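Local coordinates for natterin-like protein (Lethenteron camtschaticum, PDB 6IUL) that is a pore-forming cytotoxin of lamprey immunity that probably recognises glycans through a jacalin-like lectin module and perforates membranes with an aerolysin-type module, at residues V3-L8 with N287-D292; N144-S149 with L281-V286; S20-E25 with I123-Q128. One frame throughout, in Å; residues are numbered along the deposited sequence.

The three contacts follow a path from the lectin module to the near end of the elongated pore-forming module, all on one large branched sheet. Contact 3 pairs two strands of the lectin sheet. Contact 1, its centre about 13 Å from that of contact 3, brings the N-terminal segment onto the turn between strands 260-285 and 290-313. Contact 2, whose centre lies about 8 Å from that of contact 1, pairs strand 260-285 with strand 135-155, which runs out of the lectin sheet. N144 ND2 of contact 2 donates to Y4 O of contact 1 at 2.8 Å, while Q24 of contact 3 packs against T6 and L291. Contacts 2 and 3 do not touch.

Contact 1: V3-L8 with N287-D292; sequences VYPTTL and NGASLD
V3, Y4 and P5, just ahead of the first lectin strand, pack on the Asx turn N287-A289 that reverses the chain between the long strands 260-285 and 290-313 of the pore-forming module. The carboxamide of N287 works at both ends. Its OD1 takes the amide of A289 (A289 N to N287 OD1 2.8 Å), which closes the turn, and its ND2 reaches across to Y4 O at 2.9 Å. This second bond is nearly straight, 167° at the hydrogen, with the acceptor almost in the plane of the amide group. A chi1 of 67° puts CG of N287 between the backbone N and the carbonyl carbon, and the bond from A289 N to OD1 then fixes the rotation of the amide, with ND2 toward Y4 O. Y4 O also accepts from N144 ND2, so two asparagine side chains grip one carbonyl.

Beside this polar link, the methyl of A289 presses on the backbone, with CB 3.4 Å from Y4 C, close to the Y4-P5 peptide bond. V3 closes one flank: its CG2 lies 3.5 Å from N287 O and also meets the A289 methyl. N287 also packs on E189 of the second subunit, which brings this junction to the subunit interface.

P5 extends the contact towards the start of strand 290-313. Its ring crosses the L291 side chain at about a right angle, CG lying 4.0 Å from L291 CD1, and its CB rests 3.5 Å from S290 O.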
ATOM      1  N   VAL A   3       3.837 -32.182  18.686  1.00 62.60           N
ATOM      2  CA  VAL A   3       4.680 -31.067  18.227  1.00 52.30           C
ATOM      3  C   VAL A   3       4.453 -29.803  19.040  1.00 46.15           C
ATOM      4  O   VAL A   3       3.391 -29.617  19.627  1.00 39.54           O
ATOM      5  CB  VAL A   3       4.511 -30.745  16.712  1.00 52.38           C
ATOM      6  CG1 VAL A   3       5.004 -31.888  15.849  1.00 57.51           C
ATOM      7  CG2 VAL A   3       3.066 -30.411  16.374  1.00 56.45           C
ATOM      8  N   TYR A   4       5.455 -28.919  19.016  1.00 39.48           N
ATOM      9  CA  TYR A   4       5.454 -27.699  19.811  1.00 40.29           C
ATOM     10  C   TYR A   4       5.746 -26.458  18.948  1.00 33.93           C
ATOM     11  O   TYR A   4       6.432 -26.540  17.921  1.00 32.84           O
ATOM     12  CB  TYR A   4       6.497 -27.819  20.939  1.00 45.09           C
ATOM     13  CG  TYR A   4       6.294 -29.029  21.825  1.00 51.61           C
ATOM     14  CD1 TYR A   4       5.423 -28.982  22.911  1.00 58.81           C
ATOM     15  CD2 TYR A   4       6.938 -30.243  21.547  1.00 60.34           C
ATOM     16  CE1 TYR A   4       5.220 -30.097  23.716  1.00 61.72           C
ATOM     17  CE2 TYR A   4       6.754 -31.360  22.357  1.00 62.07           C
ATOM     18  CZ  TYR A   4       5.894 -31.274  23.437  1.00 64.09           C
ATOM     19  OH  TYR A   4       5.705 -32.380  24.227  1.00 75.82           O
ATOM     20  N   PRO A   5       5.215 -25.308  19.359  1.00 29.38           N
ATOM     21  CA  PRO A   5       5.436 -24.064  18.644  1.00 28.20           C
ATOM     22  C   PRO A   5       6.807 -23.433  18.864  1.00 31.72           C
ATOM     23  O   PRO A   5       7.178 -22.538  18.091  1.00 27.47           O
ATOM     24  CB  PRO A   5       4.342 -23.143  19.208  1.00 27.02           C
ATOM     25  CG  PRO A   5       4.083 -23.657  20.584  1.00 26.46           C
ATOM     26  CD  PRO A   5       4.306 -25.140  20.524  1.00 27.17           C
ATOM     27  N   THR A   6       7.539 -23.885  19.901  1.00 29.55           N
ATOM     28  CA  THR A   6       8.853 -23.364  20.220  1.00 28.46           C
ATOM     29  C   THR A   6       9.891 -24.468  20.370  1.00 29.55           C
ATOM     30  O   THR A   6       9.572 -25.606  20.578  1.00 33.66           O
ATOM     31  CB  THR A   6       8.884 -22.517  21.498  1.00 29.27           C
ATOM     32  OG1 THR A   6       8.635 -23.344  22.632  1.00 33.28           O
ATOM     33  CG2 THR A   6       7.857 -21.448  21.484  1.00 28.60           C
ATOM     34  N   THR A   7      11.157 -24.116  20.183  1.00 27.34           N
ATOM     35  CA  THR A   7      12.261 -25.043  20.290  1.00 26.75           C
ATOM     36  C   THR A   7      13.342 -24.386  21.145  1.00 31.33           C
ATOM     37  O   THR A   7      13.606 -23.162  21.021  1.00 27.45           O
ATOM     38  CB  THR A   7      12.839 -25.461  18.911  1.00 27.97           C
ATOM     39  OG1 THR A   7      13.992 -26.278  19.109  1.00 28.45           O
ATOM     40  CG2 THR A   7      13.286 -24.278  18.060  1.00 27.52           C
ATOM     41  N   LEU A   8      13.970 -25.197  21.998  1.00 31.53           N
ATOM     42  CA  LEU A   8      14.909 -24.726  23.006  1.00 31.39           C
ATOM     43  C   LEU A   8      15.974 -25.793  23.253  1.00 35.24           C
ATOM     44  O   LEU A   8      15.630 -26.957  23.614  1.00 32.28           O
ATOM     45  CB  LEU A   8      14.155 -24.494  24.296  1.00 32.32           C
ATOM     46  CG  LEU A   8      15.005 -24.187  25.524  1.00 35.34           C
ATOM     47  CD1 LEU A   8      15.879 -22.930  25.331  1.00 34.14           C
ATOM     48  CD2 LEU A   8      14.049 -24.019  26.702  1.00 33.81           C
ATOM     49  N   ASN A 287       5.265 -27.045  11.395  1.00 28.29           N
ATOM     50  CA  ASN A 287       5.052 -28.354  11.989  1.00 31.35           C
ATOM     51  C   ASN A 287       3.596 -28.588  12.438  1.00 32.26           C
ATOM     52  O   ASN A 287       3.271 -29.635  12.932  1.00 34.15           O
ATOM     53  CB  ASN A 287       6.018 -28.612  13.168  1.00 30.35           C
ATOM     54  CG  ASN A 287       5.756 -27.716  14.366  1.00 31.46           C
ATOM     55  OD1 ASN A 287       4.725 -27.011  14.448  1.00 30.37           O
ATOM     56  ND2 ASN A 287       6.666 -27.757  15.323  1.00 26.22           N
ATOM     57  N   GLY A 288       2.735 -27.605  12.266  1.00 35.85           N
ATOM     58  CA  GLY A 288       1.319 -27.729  12.660  1.00 32.77           C
ATOM     59  C   GLY A 288       0.963 -27.152  14.022  1.00 35.97           C
ATOM     60  O   GLY A 288      -0.210 -26.933  14.314  1.00 35.45           O
ATOM     61  N   ALA A 289       1.948 -26.853  14.874  1.00 33.45           N
ATOM     62  CA  ALA A 289       1.628 -26.281  16.175  1.00 34.22           C
ATOM     63  C   ALA A 289       1.326 -24.823  15.976  1.00 33.79           C
ATOM     64  O   ALA A 289       1.541 -24.298  14.901  1.00 33.44           O
ATOM     65  CB  ALA A 289       2.787 -26.483  17.183  1.00 37.85           C
ATOM     66  N   SER A 290       0.869 -24.151  17.029  1.00 31.00           N
ATOM     67  CA  SER A 290       0.540 -22.764  16.933  1.00 34.28           C
ATOM     68  C   SER A 290       0.722 -22.022  18.269  1.00 35.68           C
ATOM     69  O   SER A 290       0.873 -22.607  19.343  1.00 33.90           O
ATOM     70  CB  SER A 290      -0.916 -22.585  16.430  1.00 36.51           C
ATOM     71  OG  SER A 290      -1.826 -22.946  17.448  1.00 42.53           O
ATOM     72  N   LEU A 291       0.662 -20.708  18.161  1.00 36.29           N
ATOM     73  CA  LEU A 291       0.903 -19.783  19.259  1.00 38.72           C
ATOM     74  C   LEU A 291      -0.130 -18.649  19.183  1.00 35.87           C
ATOM     75  O   LEU A 291      -0.256 -17.976  18.152  1.00 34.17           O
ATOM     76  CB  LEU A 291       2.279 -19.186  19.049  1.00 41.26           C
ATOM     77  CG  LEU A 291       3.009 -18.660  20.248  1.00 49.34           C
ATOM     78  CD1 LEU A 291       3.190 -19.823  21.221  1.00 59.47           C
ATOM     79  CD2 LEU A 291       4.338 -18.080  19.809  1.00 49.90           C
ATOM     80  N   ASP A 292      -0.849 -18.432  20.269  1.00 33.52           N
ATOM     81  CA  ASP A 292      -1.843 -17.376  20.352  1.00 35.41           C
ATOM     82  C   ASP A 292      -1.388 -16.247  21.258  1.00 35.11           C
ATOM     83  O   ASP A 292      -0.851 -16.489  22.335  1.00 39.42           O
ATOM     84  CB  ASP A 292      -3.148 -17.951  20.883  1.00 36.75           C
ATOM     85  CG  ASP A 292      -3.847 -18.867  19.866  1.00 40.72           C
ATOM     86  OD1 ASP A 292      -3.338 -19.061  18.731  1.00 47.89           O
ATOM     87  OD2 ASP A 292      -4.932 -19.388  20.195  1.00 44.97           O
TER

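Contact 2: N144-S149 with L281-V286; sequences NAIKSS and LRITCV. Unlike the reference sequence in segment 281-286: V286 (reference Met).
K147 and S148 both face T284 in a classic beta bulge, where strand 135-155 leaves the lectin sheet and joins strand 260-285 of the pore-forming module in antiparallel fashion. The backbone bonds define it. T284 O is gripped by two amides, K147 N at 2.7 Å and S148 N at 3.0 Å, both in the carbonyl plane. T284 N returns a bond to S148 O at 2.8 Å, and on the far side of the bulge V286 N donates to A145 O. The extra residue shifts the register by one between I146 and S148 as the chain turns a corner at K147, whose extended side chain leads away from the partner strand.

Two apolar side-chain pairs are made: I146 CG1 touches I283 CG2 at 4.0 Å, and nearer the turn A145 CB meets V286 CG2. S149 OG, on the face of I283, lies near I283 CG1; F210 packs on I146, S149 and I283. The second subunit approaches here too: S191 OG of that subunit is hydrogen-bonded to I146 N.

On the face of S148 and T284, polar groups share a water. S148 OG, between its backbone N and carbonyl carbon (chi1 64°), stands 3.6 Å from T284 CB. The water bridges S148 OG at 2.7 Å and T284 OG1 at 2.6 Å, and donates to R282 O at 2.9 Å.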
ATOM      1  N   ASN A 144       9.364 -22.059  16.174  1.00 23.76           N
ATOM      2  CA  ASN A 144       9.665 -22.982  15.079  1.00 24.15           C
ATOM      3  C   ASN A 144       9.277 -22.339  13.745  1.00 25.41           C
ATOM      4  O   ASN A 144       8.606 -21.309  13.719  1.00 27.72           O
ATOM      5  CB  ASN A 144       8.940 -24.306  15.302  1.00 24.82           C
ATOM      6  CG  ASN A 144       9.718 -25.248  16.180  1.00 26.15           C
ATOM      7  OD1 ASN A 144      10.887 -25.473  15.914  1.00 27.17           O
ATOM      8  ND2 ASN A 144       9.039 -25.903  17.154  1.00 23.73           N
ATOM      9  N   ALA A 145       9.719 -22.934  12.636  1.00 23.86           N
ATOM     10  CA  ALA A 145       9.510 -22.374  11.343  1.00 24.12           C
ATOM     11  C   ALA A 145       8.002 -22.028  11.148  1.00 27.46           C
ATOM     12  O   ALA A 145       7.129 -22.844  11.476  1.00 23.88           O
ATOM     13  CB  ALA A 145       9.958 -23.309  10.266  1.00 25.98           C
ATOM     14  N   ILE A 146       7.751 -20.819  10.637  1.00 22.75           N
ATOM     15  CA  ILE A 146       6.435 -20.244  10.605  1.00 23.99           C
ATOM     16  C   ILE A 146       5.779 -20.410   9.237  1.00 26.80           C
ATOM     17  O   ILE A 146       6.413 -20.167   8.198  1.00 26.71           O
ATOM     18  CB  ILE A 146       6.482 -18.758  10.952  1.00 23.07           C
ATOM     19  CG1 ILE A 146       6.875 -18.617  12.425  1.00 25.58           C
ATOM     20  CG2 ILE A 146       5.150 -18.068  10.687  1.00 23.25           C
ATOM     21  CD1 ILE A 146       7.214 -17.178  12.845  1.00 26.98           C
ATOM     22  N   LYS A 147       4.505 -20.823   9.261  1.00 27.86           N
ATOM     23  CA  LYS A 147       3.680 -20.917   8.066  1.00 28.34           C
ATOM     24  C   LYS A 147       2.868 -19.640   7.895  1.00 27.54           C
ATOM     25  O   LYS A 147       2.790 -19.114   6.801  1.00 24.53           O
ATOM     26  CB  LYS A 147       2.726 -22.089   8.153  1.00 32.77           C
ATOM     27  CG  LYS A 147       1.780 -22.169   6.956  1.00 42.70           C
ATOM     28  CD  LYS A 147       0.925 -23.425   6.907  1.00 49.18           C
ATOM     29  CE  LYS A 147      -0.019 -23.309   5.708  1.00 59.93           C
ATOM     30  NZ  LYS A 147      -0.928 -24.486   5.530  1.00 64.77           N
ATOM     31  N   SER A 148       2.226 -19.170   8.959  1.00 29.65           N
ATOM     32  CA  SER A 148       1.412 -17.932   8.868  1.00 29.93           C
ATOM     33  C   SER A 148       1.268 -17.197  10.187  1.00 27.75           C
ATOM     34  O   SER A 148       1.408 -17.770  11.252  1.00 29.17           O
ATOM     35  CB  SER A 148       0.007 -18.247   8.337  1.00 30.07           C
ATOM     36  OG  SER A 148      -0.734 -19.105   9.249  1.00 30.06           O
ATOM     37  N   SER A 149       0.937 -15.927  10.081  1.00 30.16           N
ATOM     38  CA  SER A 149       0.734 -15.047  11.229  1.00 31.65           C
ATOM     39  C   SER A 149      -0.469 -14.199  10.935  1.00 30.46           C
ATOM     40  O   SER A 149      -0.421 -13.312  10.076  1.00 25.76           O
ATOM     41  CB  SER A 149       1.941 -14.139  11.428  1.00 32.68           C
ATOM     42  OG  SER A 149       3.057 -14.909  11.786  1.00 44.56           O
ATOM     43  N   LEU A 281      -3.796 -12.715  17.792  1.00 32.61           N
ATOM     44  CA  LEU A 281      -2.738 -13.057  16.849  1.00 33.37           C
ATOM     45  C   LEU A 281      -2.479 -14.549  16.934  1.00 34.60           C
ATOM     46  O   LEU A 281      -2.133 -15.071  17.997  1.00 39.64           O
ATOM     47  CB  LEU A 281      -1.467 -12.278  17.160  1.00 34.89           C
ATOM     48  CG  LEU A 281      -0.226 -12.732  16.367  1.00 34.60           C
ATOM     49  CD1 LEU A 281      -0.430 -12.464  14.907  1.00 33.52           C
ATOM     50  CD2 LEU A 281       0.997 -11.993  16.841  1.00 36.03           C
ATOM     51  N   ARG A 282      -2.685 -15.259  15.843  1.00 33.00           N
ATOM     52  CA  ARG A 282      -2.348 -16.666  15.802  1.00 31.61           C
ATOM     53  C   ARG A 282      -1.197 -16.905  14.831  1.00 30.86           C
ATOM     54  O   ARG A 282      -1.317 -16.657  13.627  1.00 32.13           O
ATOM     55  CB  ARG A 282      -3.534 -17.510  15.376  1.00 31.65           C
ATOM     56  CG  ARG A 282      -3.188 -18.978  15.199  1.00 35.31           C
ATOM     57  CD  ARG A 282      -4.412 -19.867  15.208  1.00 38.04           C
ATOM     58  NE  ARG A 282      -4.999 -19.892  16.547  1.00 42.98           N
ATOM     59  CZ  ARG A 282      -6.278 -20.152  16.803  1.00 46.51           C
ATOM     60  NH1 ARG A 282      -7.148 -20.397  15.831  1.00 53.31           N
ATOM     61  NH2 ARG A 282      -6.694 -20.178  18.052  1.00 50.74           N
ATOM     62  N   ILE A 283      -0.116 -17.447  15.362  1.00 29.13           N
ATOM     63  CA  ILE A 283       1.028 -17.832  14.574  1.00 27.75           C
ATOM     64  C   ILE A 283       0.992 -19.336  14.421  1.00 27.23           C
ATOM     65  O   ILE A 283       1.066 -20.056  15.391  1.00 27.06           O
ATOM     66  CB  ILE A 283       2.333 -17.417  15.259  1.00 28.40           C
ATOM     67  CG1 ILE A 283       2.365 -15.888  15.368  1.00 28.40           C
ATOM     68  CG2 ILE A 283       3.550 -17.955  14.492  1.00 32.18           C
ATOM     69  CD1 ILE A 283       3.483 -15.346  16.230  1.00 29.53           C
ATOM     70  N   THR A 284       0.919 -19.794  13.183  1.00 26.70           N
ATOM     71  CA  THR A 284       0.892 -21.198  12.893  1.00 27.31           C
ATOM     72  C   THR A 284       2.214 -21.610  12.301  1.00 28.01           C
ATOM     73  O   THR A 284       2.687 -21.025  11.312  1.00 28.73           O
ATOM     74  CB  THR A 284      -0.265 -21.518  11.926  1.00 28.94           C
ATOM     75  OG1 THR A 284      -1.496 -21.035  12.512  1.00 30.72           O
ATOM     76  CG2 THR A 284      -0.367 -23.016  11.627  1.00 28.94           C
ATOM     77  N   CYS A 285       2.802 -22.643  12.908  1.00 27.83           N
ATOM     78  CA  CYS A 285       4.082 -23.163  12.460  1.00 27.56           C
ATOM     79  C   CYS A 285       3.928 -24.189  11.343  1.00 29.06           C
ATOM     80  O   CYS A 285       2.885 -24.830  11.216  1.00 29.56           O
ATOM     81  CB  CYS A 285       4.808 -23.823  13.637  1.00 25.16           C
ATOM     82  SG  CYS A 285       5.222 -22.696  14.951  1.00 28.53           S
ATOM     83  N   VAL A 286       4.986 -24.339  10.552  1.00 27.08           N
ATOM     84  CA  VAL A 286       5.090 -25.399   9.568  1.00 29.94           C
ATOM     85  C   VAL A 286       4.832 -26.782  10.160  1.00 29.38           C
ATOM     86  O   VAL A 286       4.211 -27.602   9.499  1.00 30.83           O
ATOM     87  CB  VAL A 286       6.504 -25.388   8.925  1.00 33.76           C
ATOM     88  CG1 VAL A 286       6.727 -26.558   7.993  1.00 31.45           C
ATOM     89  CG2 VAL A 286       6.694 -24.117   8.148  1.00 35.50           C
TER
HETATM   90  O   HOH W   1      -1.980 -18.625  11.653  1.00 30.95           O

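Contact 3: S20-E25 with I123-Q128; sequences SFNGQE and ICLGVQ
F21 and V127 form the hydrogen-bonded pair of two antiparallel strands, 17-22 and 124-131, in the lectin module. Three backbone bonds join them. F21 N donates to V127 O at 2.9 Å in an almost straight bond (176° at the hydrogen), V127 N answers to F21 O with a more bent one (140°), and G23 N continues the series to L125 O. Two CA-H...O contacts accompany them: G126 CA comes within 3.1 Å of F21 O, and N22 CA approaches L125 O. The close approach at G126 needs a residue without a side chain, because a CB there would sit 1.9 Å from F21 O, a clash, and would also be jammed against the carbonyl O of L125.

Polar side chains gather at the two ends. On one face of the sheet S20 OG donates to Q128 OE1 at 2.7 Å, coming from above the carboxamide plane. CG of the glutamine is anti to the backbone N (chi1 -175°) and the chain runs on extended; it also packs on L8. At the other end N22 makes an Asx turn, its OD1 accepting from Q24 N at 2.7 Å, again from above the carbonyl plane. A longer bond from N22 ND2 to Q24 OE1, 3.2 Å, ties the two side chains together, and N22 O is held in addition by R53.

Apolar packing falls in two places. L125 points at the turn, with CB 3.6 Å from N22 OD1 and its two methyls lying against the G23-Q24 backbone; T6 and I143 also touch it. On their shared face F21 CB meets V127 CG2 at 4.2 Å, and both side chains pack on V47 and F57 of a second sheet. The jacalin-like beta-prism consists of three antiparallel four-stranded sheets around a shared apolar core, to which F21 and V127 contribute from this sheet.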
ATOM      1  N   SER A  20      13.834 -18.514  33.327  1.00 34.93           N
ATOM      2  CA  SER A  20      13.191 -18.433  32.020  1.00 39.11           C
ATOM      3  C   SER A  20      12.702 -17.028  31.772  1.00 37.83           C
ATOM      4  O   SER A  20      11.987 -16.490  32.572  1.00 40.49           O
ATOM      5  CB  SER A  20      12.002 -19.407  31.928  1.00 44.01           C
ATOM      6  OG  SER A  20      11.557 -19.569  30.580  1.00 39.91           O
ATOM      7  N   PHE A  21      13.094 -16.438  30.646  1.00 34.03           N
ATOM      8  CA  PHE A  21      12.699 -15.094  30.290  1.00 30.55           C
ATOM      9  C   PHE A  21      12.168 -15.252  28.876  1.00 33.47           C
ATOM     10  O   PHE A  21      12.943 -15.436  27.901  1.00 29.86           O
ATOM     11  CB  PHE A  21      13.920 -14.151  30.339  1.00 30.14           C
ATOM     12  CG  PHE A  21      13.610 -12.720  30.017  1.00 30.45           C
ATOM     13  CD1 PHE A  21      12.696 -12.032  30.766  1.00 32.54           C
ATOM     14  CD2 PHE A  21      14.230 -12.071  28.970  1.00 29.51           C
ATOM     15  CE1 PHE A  21      12.392 -10.734  30.481  1.00 32.09           C
ATOM     16  CE2 PHE A  21      13.928 -10.765  28.667  1.00 31.00           C
ATOM     17  CZ  PHE A  21      13.034 -10.087  29.434  1.00 32.49           C
ATOM     18  N   ASN A  22      10.852 -15.173  28.761  1.00 30.72           N
ATOM     19  CA  ASN A  22      10.144 -15.640  27.559  1.00 31.10           C
ATOM     20  C   ASN A  22       9.042 -14.681  27.177  1.00 30.83           C
ATOM     21  O   ASN A  22       8.194 -14.396  27.998  1.00 34.44           O
ATOM     22  CB  ASN A  22       9.550 -17.015  27.880  1.00 31.76           C
ATOM     23  CG  ASN A  22       8.915 -17.685  26.682  1.00 36.36           C
ATOM     24  OD1 ASN A  22       8.740 -17.071  25.649  1.00 42.98           O
ATOM     25  ND2 ASN A  22       8.571 -18.968  26.808  1.00 35.05           N
ATOM     26  N   GLY A  23       9.030 -14.199  25.941  1.00 28.96           N
ATOM     27  CA  GLY A  23       7.959 -13.304  25.453  1.00 29.53           C
ATOM     28  C   GLY A  23       6.769 -14.015  24.828  1.00 28.45           C
ATOM     29  O   GLY A  23       5.893 -13.378  24.226  1.00 29.40           O
ATOM     30  N   GLN A  24       6.725 -15.331  24.965  1.00 28.99           N
ATOM     31  CA  GLN A  24       5.668 -16.177  24.362  1.00 36.54           C
ATOM     32  C   GLN A  24       4.232 -15.685  24.471  1.00 39.93           C
ATOM     33  O   GLN A  24       3.509 -15.709  23.484  1.00 38.39           O
ATOM     34  CB  GLN A  24       5.689 -17.586  24.976  1.00 40.68           C
ATOM     35  CG  GLN A  24       4.864 -18.605  24.205  1.00 41.67           C
ATOM     36  CD  GLN A  24       5.361 -20.030  24.392  1.00 42.07           C
ATOM     37  OE1 GLN A  24       6.502 -20.256  24.779  1.00 47.19           O
ATOM     38  NE2 GLN A  24       4.504 -20.990  24.156  1.00 42.74           N
ATOM     39  N   GLU A  25       3.830 -15.239  25.650  1.00 41.71           N
ATOM     40  CA  GLU A  25       2.414 -14.899  25.915  1.00 46.64           C
ATOM     41  C   GLU A  25       1.893 -13.739  25.092  1.00 42.68           C
ATOM     42  O   GLU A  25       0.715 -13.745  24.729  1.00 45.96           O
ATOM     43  CB  GLU A  25       2.192 -14.591  27.382  1.00 52.73           C
ATOM     44  CG  GLU A  25       2.516 -15.801  28.246  1.00 67.51           C
ATOM     45  CD  GLU A  25       2.245 -15.599  29.745  1.00 80.14           C
ATOM     46  OE1 GLU A  25       1.910 -14.458  30.204  1.00 83.81           O
ATOM     47  OE2 GLU A  25       2.370 -16.616  30.468  1.00 74.79           O
ATOM     48  N   ILE A 123      13.368 -16.497  14.879  1.00 22.84           N
ATOM     49  CA  ILE A 123      12.753 -15.451  15.664  1.00 23.87           C
ATOM     50  C   ILE A 123      12.806 -15.889  17.107  1.00 21.73           C
ATOM     51  O   ILE A 123      12.186 -16.875  17.483  1.00 21.58           O
ATOM     52  CB  ILE A 123      11.269 -15.235  15.275  1.00 26.46           C
ATOM     53  CG1 ILE A 123      11.066 -14.975  13.775  1.00 30.23           C
ATOM     54  CG2 ILE A 123      10.658 -14.152  16.102  1.00 26.40           C
ATOM     55  CD1 ILE A 123      11.765 -13.774  13.304  1.00 38.05           C
ATOM     56  N   CYS A 124      13.527 -15.147  17.926  1.00 21.68           N
ATOM     57  CA  CYS A 124      13.791 -15.539  19.267  1.00 23.50           C
ATOM     58  C   CYS A 124      12.839 -14.894  20.272  1.00 24.24           C
ATOM     59  O   CYS A 124      12.552 -13.693  20.160  1.00 24.50           O
ATOM     60  CB  CYS A 124      15.229 -15.203  19.628  1.00 26.62           C
ATOM     61  SG  CYS A 124      15.726 -15.617  21.328  1.00 26.18           S
ATOM     62  N   LEU A 125      12.317 -15.699  21.215  1.00 23.60           N
ATOM     63  CA  LEU A 125      11.387 -15.215  22.232  1.00 23.64           C
ATOM     64  C   LEU A 125      12.056 -14.946  23.571  1.00 26.21           C
ATOM     65  O   LEU A 125      11.406 -14.428  24.489  1.00 25.09           O
ATOM     66  CB  LEU A 125      10.266 -16.221  22.472  1.00 27.13           C
ATOM     67  CG  LEU A 125       9.229 -16.434  21.360  1.00 29.39           C
ATOM     68  CD1 LEU A 125       8.405 -17.665  21.646  1.00 31.81           C
ATOM     69  CD2 LEU A 125       8.373 -15.195  21.191  1.00 31.13           C
ATOM     70  N   GLY A 126      13.332 -15.276  23.722  1.00 24.64           N
ATOM     71  CA  GLY A 126      14.030 -15.036  24.983  1.00 23.02           C
ATOM     72  C   GLY A 126      15.027 -16.165  25.274  1.00 25.59           C
ATOM     73  O   GLY A 126      15.515 -16.862  24.348  1.00 25.37           O
ATOM     74  N   VAL A 127      15.311 -16.383  26.561  1.00 26.50           N
ATOM     75  CA  VAL A 127      16.304 -17.381  26.992  1.00 26.46           C
ATOM     76  C   VAL A 127      15.831 -18.213  28.155  1.00 28.10           C
ATOM     77  O   VAL A 127      14.918 -17.836  28.849  1.00 28.13           O
ATOM     78  CB  VAL A 127      17.619 -16.725  27.426  1.00 28.40           C
ATOM     79  CG1 VAL A 127      18.252 -15.991  26.254  1.00 27.47           C
ATOM     80  CG2 VAL A 127      17.375 -15.774  28.602  1.00 26.98           C
ATOM     81  N   GLN A 128      16.479 -19.348  28.360  1.00 28.21           N
ATOM     82  CA  GLN A 128      16.130 -20.211  29.458  1.00 29.30           C
ATOM     83  C   GLN A 128      17.344 -21.006  29.819  1.00 28.27           C
ATOM     84  O   GLN A 128      18.106 -21.444  28.940  1.00 29.19           O
ATOM     85  CB  GLN A 128      14.989 -21.171  29.058  1.00 31.54           C
ATOM     86  CG  GLN A 128      14.462 -22.061  30.191  1.00 33.30           C
ATOM     87  CD  GLN A 128      13.081 -22.668  29.864  1.00 34.84           C
ATOM     88  OE1 GLN A 128      12.166 -21.956  29.466  1.00 31.16           O
ATOM     89  NE2 GLN A 128      12.961 -23.984  30.011  1.00 26.71           N
TER